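Thrombospondin related anonymous protein (Plasmodium falciparum, PDB 4F1J) probably acts as an adhesion receptor of the malaria parasite, its von Willebrand factor A domain, the part modelled here, binding magnesium. Local coordinates at residues M14-G18 / L87-T92; K59-R63 / A75-I79; Q116-T122 / V144-G150; I20-V26 / L82-P88. One frame throughout, in Å; residues are numbered along the deposited sequence. Where two conformers were deposited one is given.

How the contacts relate
The four contacts belong to one von Willebrand factor A domain, a central sheet flanked by helices. Contact 1 (14-18 with 87-92) spans contact 4 (20-26 with 82-88), which spans contact 2 (59-63 with 75-79); contact 3 (116-122 with 144-150) follows. Contacts 1 and 4 share Leu87 and Pro88 and have centres about 9 Å apart, so the loop running to the magnesium site is held by the turn after strand 8-15 and the start of helix 22-38. Contact 3, centred about 17 Å from contact 1, lies inside the sheet and meets it where Asp15 hydrogen-bonds Thr122. Contact 2 packs the bulge of edge strand 58-62 on helix 72-80, touching contact 4 through Ile61 and Leu82.

Contact 1: M14-G18 / L87-T92; sequences MDCSG and LPYGRT. With MG (magnesium ion), chain C; EDO (1,2-ethanediol), chain J.
Cys16 points its CB toward the 87-92 loop and, with chi1 at +62° (p), lays SG against Leu87 CD2 at 3.9 Å. The chain has just left strand 8-15, and its run from Asp15 to Gly18 makes 108° with that of 87-92. Cys16 sits beside Pro88 (CA to CA 4.9 Å) and Gly18 beside Tyr89 (CA to CA 3.6 Å). Two backbone hydrogen bonds fix this register: Tyr89 N to Cys16 O and Gly18 N to Gly90 O, both 2.9 Å. The peptide before Pro88 is cis, and Pro88 CB lies 3.2 Å from Cys16 O. Gly90, at phi/psi 92/-170, takes a conformation that a CB would not tolerate. Asp15, Ser17 and Ser19 form the DxSxS signature of the metal ion-dependent adhesion site (MIDAS). Ser17 OG, chi1 p, binds magnesium at 2.2 Å; Ser19, Asp123 and waters 1, 2 and 3 complete the shell. Asp15 OD1 accepts Ser17 N at 2.8 Å, an Asx turn, and Ser17 OG at 2.6 Å. Water 1, 2.1 Å from the metal, donates to Asp15 OD2 (2.6 Å) and hydrogen-bonds Thr92 OG1 (2.7 Å), so Thr92 reaches the ion through water, as in closed integrin alpha-A domains.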
# COMPACT_ATOMS: atom_id res chain seq x y z
N MET A 14 3.11 3.04 2.54
CA MET A 14 3.79 2.25 3.58
C MET A 14 3.90 3.06 4.87
O MET A 14 4.63 4.04 4.93
CB MET A 14 5.16 1.83 3.06
CG MET A 14 5.94 0.99 4.03
SD MET A 14 7.50 0.49 3.27
CE MET A 14 8.11 -0.71 4.47
N ASP A 15 3.12 2.66 5.87
CA ASP A 15 3.13 3.23 7.21
C ASP A 15 4.55 3.12 7.76
O ASP A 15 5.14 2.03 7.74
CB ASP A 15 2.12 2.43 8.01
CG ASP A 15 2.01 2.82 9.49
OD1 ASP A 15 2.98 3.29 10.12
OD2 ASP A 15 0.92 2.52 10.01
N CYS A 16 5.11 4.23 8.23
CA CYS A 16 6.48 4.23 8.83
C CYS A 16 6.47 4.81 10.26
O CYS A 16 7.48 5.32 10.75
CB CYS A 16 7.48 4.95 7.93
SG CYS A 16 7.14 6.70 7.64
N SER A 17 5.33 4.64 10.91
CA SER A 17 5.06 5.21 12.25
C SER A 17 6.00 4.63 13.31
O SER A 17 6.50 3.50 13.19
CB SER A 17 3.62 4.96 12.67
OG SER A 17 3.28 3.58 12.72
N GLY A 18 6.21 5.42 14.37
CA GLY A 18 7.15 5.01 15.45
C GLY A 18 6.79 3.71 16.16
O GLY A 18 7.68 2.98 16.62
N LEU A 87 14.11 6.18 9.93
CA LEU A 87 12.80 5.54 10.08
C LEU A 87 12.92 4.32 10.96
O LEU A 87 13.97 3.71 11.04
CB LEU A 87 12.29 5.10 8.71
CG LEU A 87 12.04 6.23 7.73
CD1 LEU A 87 11.66 5.61 6.35
CD2 LEU A 87 10.98 7.21 8.25
N PRO A 88 11.84 3.94 11.63
CA PRO A 88 10.51 4.55 11.66
C PRO A 88 10.36 5.61 12.74
O PRO A 88 11.13 5.63 13.70
CB PRO A 88 9.62 3.37 12.00
CG PRO A 88 10.50 2.52 12.91
CD PRO A 88 11.89 2.69 12.42
N TYR A 89 9.36 6.47 12.59
CA TYR A 89 9.03 7.47 13.59
C TYR A 89 7.72 8.15 13.23
O TYR A 89 7.30 8.17 12.06
CB TYR A 89 10.15 8.52 13.69
CG TYR A 89 10.21 9.52 12.56
CD1 TYR A 89 9.38 10.63 12.55
CD2 TYR A 89 11.12 9.37 11.52
CE1 TYR A 89 9.43 11.57 11.52
CE2 TYR A 89 11.17 10.28 10.48
CZ TYR A 89 10.32 11.39 10.49
OH TYR A 89 10.39 12.32 9.47
N GLY A 90 7.07 8.72 14.24
CA GLY A 90 5.93 9.59 14.02
C GLY A 90 4.59 8.89 14.04
O GLY A 90 4.50 7.73 14.40
N ARG A 91 3.56 9.63 13.63
CA ARG A 91 2.17 9.20 13.81
C ARG A 91 1.64 8.48 12.57
O ARG A 91 2.42 7.81 11.92
CB ARG A 91 1.30 10.39 14.27
CG ARG A 91 1.31 11.61 13.39
CD ARG A 91 0.49 12.75 14.04
NE ARG A 91 0.30 13.88 13.14
CZ ARG A 91 -0.59 13.93 12.14
NH1 ARG A 91 -1.41 12.92 11.86
NH2 ARG A 91 -0.68 15.03 11.40
N THR A 92 0.35 8.54 12.29
CA THR A 92 -0.25 7.72 11.21
C THR A 92 -1.18 8.56 10.34
O THR A 92 -2.42 8.42 10.41
CB THR A 92 -1.00 6.51 11.82
OG1 THR A 92 -0.16 5.87 12.80
CG2 THR A 92 -1.43 5.51 10.74
MG MG C . 1.72 2.66 13.97
C1 EDO J . 3.46 -1.34 8.71
O1 EDO J . 3.39 -0.10 9.42
C2 EDO J . 4.79 -1.45 7.97
O2 EDO J . 4.93 -0.46 6.96
O HOH W 1 0.35 3.26 12.46
O HOH W 2 1.46 4.25 15.11
O HOH W 3 0.46 1.75 15.28

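Contact 2: K59-R63 / A75-I79. With SO4 (sulfate ion), chain D.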
# COMPACT_ATOMS: atom_id res chain seq x y z
N LYS A 59 5.57 10.94 2.15
CA LYS A 59 6.75 11.31 1.38
C LYS A 59 6.90 10.31 0.25
O LYS A 59 7.01 9.11 0.49
CB LYS A 59 8.00 11.28 2.26
CG LYS A 59 9.27 11.58 1.51
CD LYS A 59 10.48 11.66 2.40
CE LYS A 59 11.74 11.81 1.54
NZ LYS A 59 12.95 11.95 2.40
N GLU A 60 6.87 10.80 -0.98
CA GLU A 60 7.05 9.95 -2.17
C GLU A 60 8.46 9.38 -2.18
O GLU A 60 9.45 10.11 -1.95
CB GLU A 60 6.82 10.77 -3.43
CG GLU A 60 6.93 9.95 -4.72
CD GLU A 60 6.77 10.81 -5.96
OE1 GLU A 60 5.65 11.27 -6.21
OE2 GLU A 60 7.79 11.05 -6.64
N ILE A 61 8.54 8.07 -2.48
CA ILE A 61 9.84 7.42 -2.63
C ILE A 61 10.04 6.79 -4.02
O ILE A 61 11.19 6.63 -4.47
CB ILE A 61 10.13 6.41 -1.50
CG1 ILE A 61 9.16 5.26 -1.49
CG2 ILE A 61 10.04 7.09 -0.10
CD1 ILE A 61 9.58 4.12 -0.58
N ILE A 62 8.96 6.43 -4.70
CA ILE A 62 9.04 5.97 -6.09
C ILE A 62 8.00 6.73 -6.89
O ILE A 62 6.82 6.59 -6.65
CB ILE A 62 8.79 4.45 -6.24
CG1 ILE A 62 9.87 3.63 -5.51
CG2 ILE A 62 8.74 4.06 -7.73
CD1 ILE A 62 9.70 2.09 -5.61
N ARG A 63 8.45 7.51 -7.86
CA ARG A 63 7.57 8.31 -8.71
C ARG A 63 6.82 7.43 -9.70
O ARG A 63 7.42 6.58 -10.37
CB ARG A 63 8.40 9.37 -9.44
CG ARG A 63 7.61 10.15 -10.47
CD ARG A 63 8.44 11.28 -11.06
NE ARG A 63 9.44 10.78 -12.00
CZ ARG A 63 9.23 10.48 -13.27
NH1 ARG A 63 8.05 10.65 -13.84
NH2 ARG A 63 10.23 10.03 -14.01
N ALA A 75 13.20 -0.70 -8.34
CA ALA A 75 12.26 -0.45 -7.25
C ALA A 75 12.80 -1.04 -5.94
O ALA A 75 12.73 -0.41 -4.89
CB ALA A 75 10.89 -1.04 -7.58
N LEU A 76 13.37 -2.23 -6.03
CA LEU A 76 13.89 -2.92 -4.84
C LEU A 76 15.09 -2.21 -4.20
O LEU A 76 15.21 -2.21 -2.97
CB LEU A 76 14.22 -4.38 -5.16
CG LEU A 76 13.02 -5.29 -5.43
CD1 LEU A 76 13.42 -6.70 -5.89
CD2 LEU A 76 12.10 -5.36 -4.22
N ILE A 77 15.97 -1.62 -5.01
CA ILE A 77 17.06 -0.74 -4.52
C ILE A 77 16.52 0.40 -3.66
O ILE A 77 17.06 0.73 -2.58
CB ILE A 77 17.83 -0.05 -5.69
CG1 ILE A 77 18.82 -1.02 -6.33
CG2 ILE A 77 18.57 1.22 -5.22
CD1 ILE A 77 19.43 -0.47 -7.61
N ILE A 78 15.45 1.04 -4.14
CA ILE A 78 14.89 2.16 -3.43
C ILE A 78 14.25 1.70 -2.13
O ILE A 78 14.41 2.35 -1.08
CB ILE A 78 13.90 2.97 -4.29
CG1 ILE A 78 14.65 3.63 -5.45
CG2 ILE A 78 13.14 4.02 -3.44
CD1 ILE A 78 13.73 4.10 -6.57
N ILE A 79 13.53 0.58 -2.16
CA ILE A 79 12.91 0.09 -0.95
C ILE A 79 13.99 -0.27 0.06
O ILE A 79 13.88 0.08 1.23
CB ILE A 79 11.97 -1.10 -1.22
CG1 ILE A 79 10.76 -0.65 -2.06
CG2 ILE A 79 11.53 -1.72 0.11
CD1 ILE A 79 10.01 0.58 -1.50
S SO4 D . 13.64 8.67 -13.23
O1 SO4 D . 15.04 8.93 -13.61
O2 SO4 D . 12.94 9.95 -13.24
O3 SO4 D . 13.06 7.69 -14.16
O4 SO4 D . 13.66 8.17 -11.85
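Ile62 gives up the largest area here, and it does so by pointing its side chain into the helix flank. Its CB points toward 75-79, and its m,t rotamer extends CD1 to within 3.9 Å of Ala75 CB and 4.4 Å of Ile79 CD1, while Ile62 CG1 rests 3.9 Å from Ile78 CG2. Ile78, one turn on from Ala75, is the helix residue most buried in the contact. Its CG2 packs against both isoleucines of the strand, lying 3.4 Å from the backbone O of Ile61 and 4.3 Å from Ile61 CB. That Ile61 and Ile62, consecutive in sequence, can both face the helix comes from a classic beta bulge opposite Ala51: the edge strand 58-62 turns a corner at Ile61, where phi/psi is -120/-26, and the usual alternation of side chains is lost. Ile61 CD1 instead meets Ile79 CD1, 3.7 Å away. Behind this apolar patch, Ile79 also packs on Met34 and Ile37 of helix 22-38, so helix 72-80 is seated between the sheet's antiparallel edge and that helix. Past the bulge, Arg63 takes no part in the packing; its NH2 hydrogen-bonds O2 of a sulfate, probably from the crystallisation liquor, at 2.8 Å.

Contact 3: Q116-T122 / V144-G150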
# COMPACT_ATOMS: atom_id res chain seq x y z
N GLN A 116 -6.72 1.31 -11.17
CA GLN A 116 -6.05 2.09 -10.12
C GLN A 116 -6.24 1.36 -8.80
O GLN A 116 -7.38 1.13 -8.37
CB GLN A 116 -6.63 3.50 -10.04
CG GLN A 116 -6.59 4.27 -11.36
CD GLN A 116 -5.19 4.61 -11.77
OE1 GLN A 116 -4.45 5.18 -10.97
NE2 GLN A 116 -4.79 4.29 -13.01
N LEU A 117 -5.12 0.99 -8.17
CA LEU A 117 -5.11 0.18 -6.95
C LEU A 117 -4.20 0.83 -5.92
O LEU A 117 -3.04 1.10 -6.19
CB LEU A 117 -4.59 -1.24 -7.24
CG LEU A 117 -4.33 -2.16 -6.06
CD1 LEU A 117 -5.61 -2.45 -5.22
CD2 LEU A 117 -3.67 -3.47 -6.55
N VAL A 118 -4.73 1.01 -4.71
CA VAL A 118 -3.95 1.46 -3.57
C VAL A 118 -3.72 0.24 -2.67
O VAL A 118 -4.66 -0.51 -2.37
CB VAL A 118 -4.69 2.58 -2.77
CG1 VAL A 118 -4.03 2.83 -1.39
CG2 VAL A 118 -4.73 3.88 -3.53
N VAL A 119 -2.48 0.02 -2.26
CA VAL A 119 -2.19 -1.02 -1.27
C VAL A 119 -1.50 -0.39 -0.09
O VAL A 119 -0.42 0.23 -0.24
CB VAL A 119 -1.31 -2.12 -1.83
CG1 VAL A 119 -1.02 -3.14 -0.74
CG2 VAL A 119 -2.02 -2.80 -3.02
N ILE A 120 -2.17 -0.48 1.06
CA ILE A 120 -1.70 0.11 2.32
C ILE A 120 -1.07 -0.99 3.19
O ILE A 120 -1.69 -2.02 3.43
CB ILE A 120 -2.87 0.77 3.09
CG1 ILE A 120 -3.39 2.01 2.37
CG2 ILE A 120 -2.41 1.12 4.50
CD1 ILE A 120 -4.91 2.31 2.61
N LEU A 121 0.16 -0.78 3.66
CA LEU A 121 0.78 -1.60 4.70
C LEU A 121 0.75 -0.77 5.99
O LEU A 121 1.28 0.33 6.03
CB LEU A 121 2.21 -1.97 4.33
CG LEU A 121 2.49 -2.58 2.95
CD1 LEU A 121 3.99 -2.93 2.84
CD2 LEU A 121 1.59 -3.76 2.69
N THR A 122 0.06 -1.26 7.03
CA THR A 122 -0.09 -0.43 8.24
C THR A 122 -0.07 -1.25 9.50
O THR A 122 -0.51 -2.38 9.51
CB THR A 122 -1.39 0.43 8.17
OG1 THR A 122 -1.39 1.44 9.21
CG2 THR A 122 -2.64 -0.44 8.23
N VAL A 144 -10.93 3.93 -7.96
CA VAL A 144 -9.79 3.35 -7.26
C VAL A 144 -10.24 2.25 -6.29
O VAL A 144 -11.19 2.44 -5.52
CB VAL A 144 -9.01 4.42 -6.48
CG1 VAL A 144 -7.87 3.75 -5.66
CG2 VAL A 144 -8.47 5.53 -7.43
N LYS A 145 -9.57 1.09 -6.37
CA LYS A 145 -9.75 0.04 -5.40
C LYS A 145 -8.66 0.19 -4.33
O LYS A 145 -7.54 0.57 -4.65
CB LYS A 145 -9.68 -1.34 -6.06
CG LYS A 145 -10.96 -1.66 -6.82
CD LYS A 145 -11.09 -3.11 -7.23
CE LYS A 145 -12.49 -3.37 -7.83
NZ LYS A 145 -12.57 -4.57 -8.74
N ILE A 146 -9.01 -0.15 -3.10
CA ILE A 146 -8.10 -0.00 -1.96
C ILE A 146 -7.97 -1.33 -1.25
O ILE A 146 -8.97 -1.98 -0.95
CB ILE A 146 -8.62 1.07 -0.97
CG1 ILE A 146 -8.81 2.44 -1.69
CG2 ILE A 146 -7.64 1.18 0.25
CD1 ILE A 146 -9.46 3.54 -0.80
N ALA A 147 -6.73 -1.75 -1.00
CA ALA A 147 -6.42 -2.97 -0.24
C ALA A 147 -5.60 -2.60 0.97
O ALA A 147 -4.83 -1.65 0.92
CB ALA A 147 -5.67 -3.98 -1.12
N VAL A 148 -5.76 -3.36 2.05
CA VAL A 148 -5.02 -3.11 3.28
C VAL A 148 -4.42 -4.40 3.84
O VAL A 148 -5.09 -5.42 4.00
CB VAL A 148 -5.90 -2.47 4.38
CG1 VAL A 148 -5.11 -2.36 5.70
CG2 VAL A 148 -6.41 -1.07 3.96
N PHE A 149 -3.15 -4.32 4.19
CA PHE A 149 -2.42 -5.41 4.86
C PHE A 149 -2.07 -4.88 6.25
O PHE A 149 -1.21 -4.01 6.40
CB PHE A 149 -1.17 -5.76 4.06
CG PHE A 149 -0.41 -6.97 4.57
CD1 PHE A 149 0.57 -6.83 5.54
CD2 PHE A 149 -0.64 -8.24 4.03
CE1 PHE A 149 1.31 -7.92 5.99
CE2 PHE A 149 0.09 -9.34 4.49
CZ PHE A 149 1.06 -9.18 5.45
N GLY A 150 -2.75 -5.41 7.27
CA GLY A 150 -2.58 -4.97 8.65
C GLY A 150 -1.57 -5.82 9.38
O GLY A 150 -1.51 -7.03 9.18
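Val118 and Ile120 on one strand, Ile146 and Val148 on the other, form an aliphatic layer on one face of the sheet: Ile120 CD1 lies 3.8 Å from Ile146 CG2 and 3.9 Å from Val148 CG2. Helix 94-106 packs on Val118 and Ile120. Leu117, Val119, Ala147, Leu121 and Phe149 line the other face, where Leu121 CD2 meets Phe149 CB at 3.7 Å and helix 184-200 lies over Leu117, Ala147 and Phe149. The two strands run parallel, their axes 4.7 Å apart at 17°, as the two beta elements of a beta-alpha-beta unit of the Rossmann-like vWA fold, with helix 129-141 as the connection. Six backbone hydrogen bonds alternate between them, from Lys145 N to Gln116 O (3.0 Å) through Ala147 N to Val118 O (2.8 Å) up to Thr122 N to Phe149 O (3.1 Å). At the ends the polar side chains look elsewhere: Gln116 to Tyr11 and Asp9, Lys145 to Glu198 O, and Thr122 to Asp15 of the MIDAS.

Contact 4: I20-V26 / L82-P88. With SO4 (sulfate ion), chain G.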
# COMPACT_ATOMS: atom_id res chain seq x y z
N ILE A 20 6.11 0.95 15.06
CA ILE A 20 6.71 -0.19 14.37
C ILE A 20 7.91 -0.79 15.12
O ILE A 20 8.05 -2.01 15.17
CB ILE A 20 7.14 0.19 12.94
CG1 ILE A 20 5.88 0.43 12.09
CG2 ILE A 20 8.06 -0.91 12.31
CD1 ILE A 20 6.16 0.92 10.65
N ARG A 21 8.72 0.10 15.68
CA ARG A 21 10.02 -0.22 16.26
C ARG A 21 11.05 -0.52 15.17
O ARG A 21 10.78 -1.23 14.19
CB ARG A 21 9.96 -1.36 17.28
CG ARG A 21 8.91 -1.20 18.37
CD ARG A 21 9.20 -0.02 19.25
NE ARG A 21 8.19 0.22 20.28
CZ ARG A 21 8.08 -0.45 21.43
NH1 ARG A 21 8.91 -1.45 21.74
NH2 ARG A 21 7.13 -0.11 22.29
N ARG A 22 12.23 0.05 15.36
CA ARG A 22 13.32 -0.10 14.40
C ARG A 22 13.60 -1.57 14.03
O ARG A 22 13.79 -1.87 12.85
CB ARG A 22 14.59 0.58 14.92
CG ARG A 22 15.78 0.43 14.07
CD ARG A 22 15.68 1.15 12.76
NE ARG A 22 16.91 0.99 11.98
CZ ARG A 22 17.13 1.50 10.77
NH1 ARG A 22 16.20 2.23 10.16
NH2 ARG A 22 18.28 1.28 10.17
N HIS A 23 13.60 -2.48 15.00
CA HIS A 23 13.99 -3.87 14.65
C HIS A 23 12.97 -4.51 13.70
O HIS A 23 13.33 -5.24 12.79
CB HIS A 23 14.23 -4.73 15.90
CG HIS A 23 13.02 -4.92 16.74
ND1 HIS A 23 12.15 -5.96 16.53
CD2 HIS A 23 12.57 -4.26 17.84
CE1 HIS A 23 11.18 -5.90 17.43
NE2 HIS A 23 11.42 -4.90 18.25
N ASN A 24 11.69 -4.18 13.88
CA ASN A 24 10.64 -4.64 12.99
C ASN A 24 10.69 -3.96 11.63
O ASN A 24 10.46 -4.62 10.61
CB ASN A 24 9.25 -4.41 13.59
CG ASN A 24 8.89 -5.42 14.63
OD1 ASN A 24 9.29 -6.58 14.57
ND2 ASN A 24 8.09 -4.99 15.60
N TRP A 25 11.04 -2.68 11.61
CA TRP A 25 11.23 -1.97 10.34
C TRP A 25 12.29 -2.66 9.48
O TRP A 25 12.12 -2.90 8.28
CB TRP A 25 11.64 -0.53 10.59
CG TRP A 25 11.82 0.27 9.37
CD1 TRP A 25 12.98 0.68 8.82
CD2 TRP A 25 10.77 0.81 8.54
NE1 TRP A 25 12.75 1.43 7.71
CE2 TRP A 25 11.40 1.52 7.51
CE3 TRP A 25 9.37 0.75 8.57
CZ2 TRP A 25 10.68 2.17 6.51
CZ3 TRP A 25 8.67 1.40 7.58
CH2 TRP A 25 9.32 2.10 6.57
N VAL A 26 13.41 -2.97 10.12
CA VAL A 26 14.56 -3.55 9.43
C VAL A 26 14.33 -5.02 9.09
O VAL A 26 14.59 -5.46 7.94
CB VAL A 26 15.83 -3.39 10.32
CG1 VAL A 26 17.01 -4.27 9.78
CG2 VAL A 26 16.21 -1.92 10.40
N LEU A 82 15.46 2.31 2.37
CA LEU A 82 14.70 2.78 3.53
C LEU A 82 15.35 2.35 4.84
O LEU A 82 14.99 2.84 5.90
CB LEU A 82 13.25 2.25 3.49
CG LEU A 82 12.39 2.81 2.36
CD1 LEU A 82 11.05 2.06 2.31
CD2 LEU A 82 12.16 4.30 2.51
N LEU A 83 16.29 1.41 4.76
CA LEU A 83 17.04 0.95 5.93
C LEU A 83 17.98 2.02 6.42
O LEU A 83 18.08 2.25 7.62
CB LEU A 83 17.84 -0.31 5.57
CG LEU A 83 17.01 -1.55 5.19
CD1 LEU A 83 17.93 -2.64 4.64
CD2 LEU A 83 16.21 -2.07 6.36
N SER A 84 18.64 2.71 5.48
CA SER A 84 19.62 3.77 5.80
C SER A 84 18.95 5.12 5.98
O SER A 84 19.23 6.08 5.26
CB SER A 84 20.67 3.84 4.68
OG SER A 84 21.16 2.55 4.37
N THR A 85 18.04 5.19 6.96
CA THR A 85 17.28 6.38 7.27
C THR A 85 17.03 6.45 8.78
O THR A 85 17.39 5.53 9.52
CB THR A 85 15.87 6.31 6.65
OG1 THR A 85 15.18 5.21 7.22
CG2 THR A 85 15.93 6.14 5.13
N ASN A 86 16.35 7.52 9.20
CA ASN A 86 15.89 7.71 10.57
C ASN A 86 14.54 7.06 10.82
O ASN A 86 13.90 7.35 11.83
CB ASN A 86 15.82 9.21 10.92
CG ASN A 86 14.79 9.98 10.10
OD1 ASN A 86 14.26 9.48 9.09
ND2 ASN A 86 14.50 11.22 10.52
N LEU A 87 14.11 6.18 9.93
CA LEU A 87 12.80 5.54 10.08
C LEU A 87 12.92 4.32 10.96
O LEU A 87 13.97 3.71 11.04
CB LEU A 87 12.29 5.10 8.71
CG LEU A 87 12.04 6.23 7.73
CD1 LEU A 87 11.66 5.61 6.35
CD2 LEU A 87 10.98 7.21 8.25
N PRO A 88 11.84 3.94 11.63
CA PRO A 88 10.51 4.55 11.66
C PRO A 88 10.36 5.61 12.74
O PRO A 88 11.13 5.63 13.70
CB PRO A 88 9.62 3.37 12.00
CG PRO A 88 10.50 2.52 12.91
CD PRO A 88 11.89 2.69 12.42
S SO4 G . 19.83 -1.51 12.51
O1 SO4 G . 19.48 -2.92 12.44
O2 SO4 G . 21.09 -1.31 13.22
O3 SO4 G . 19.99 -1.04 11.13
O4 SO4 G . 18.82 -0.78 13.24
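Arg22, in the first turn of helix 22-38, reaches out to the backbone carbonyls of the 82-88 loop. Arg22 NH2 donates to Leu83 O at 2.7 Å and Arg22 NH1 to Leu87 O at 2.8 Å, with a weak further bond from NH1 to Leu83 O at 3.2 Å. Both carbonyls lie near the guanidinium plane, and on another edge of it a sulfate, probably from the crystallisation liquor, takes hydrogen bonds from Arg22 NE to O4 (2.9 Å) and Arg22 NH2 to O3 (3.0 Å). One turn further along, Trp25 NE1 donates almost straight to Leu82 O at 3.2 Å. Leu82 O also accepts Thr85 OG1 (2.7 Å), and Thr85 OG1 in turn accepts Leu87 N (3.1 Å) in an ST turn. The Trp25 ring has the cis Leu87-Pro88 peptide over one face; its CZ2 touches Leu87 CD1 at 3.6 Å and Leu82 CB at 4.0 Å. Farther out, Pro88 CD packs on Trp25 CB and on Arg22 CA, each at 3.7 Å, while Val26 CG2 meets Leu83 CD2 at 4.0 Å. The arrangement holds the start of the helix after the DxSxS motif against the loop leading to Thr92, beside the MIDAS of this vWA domain.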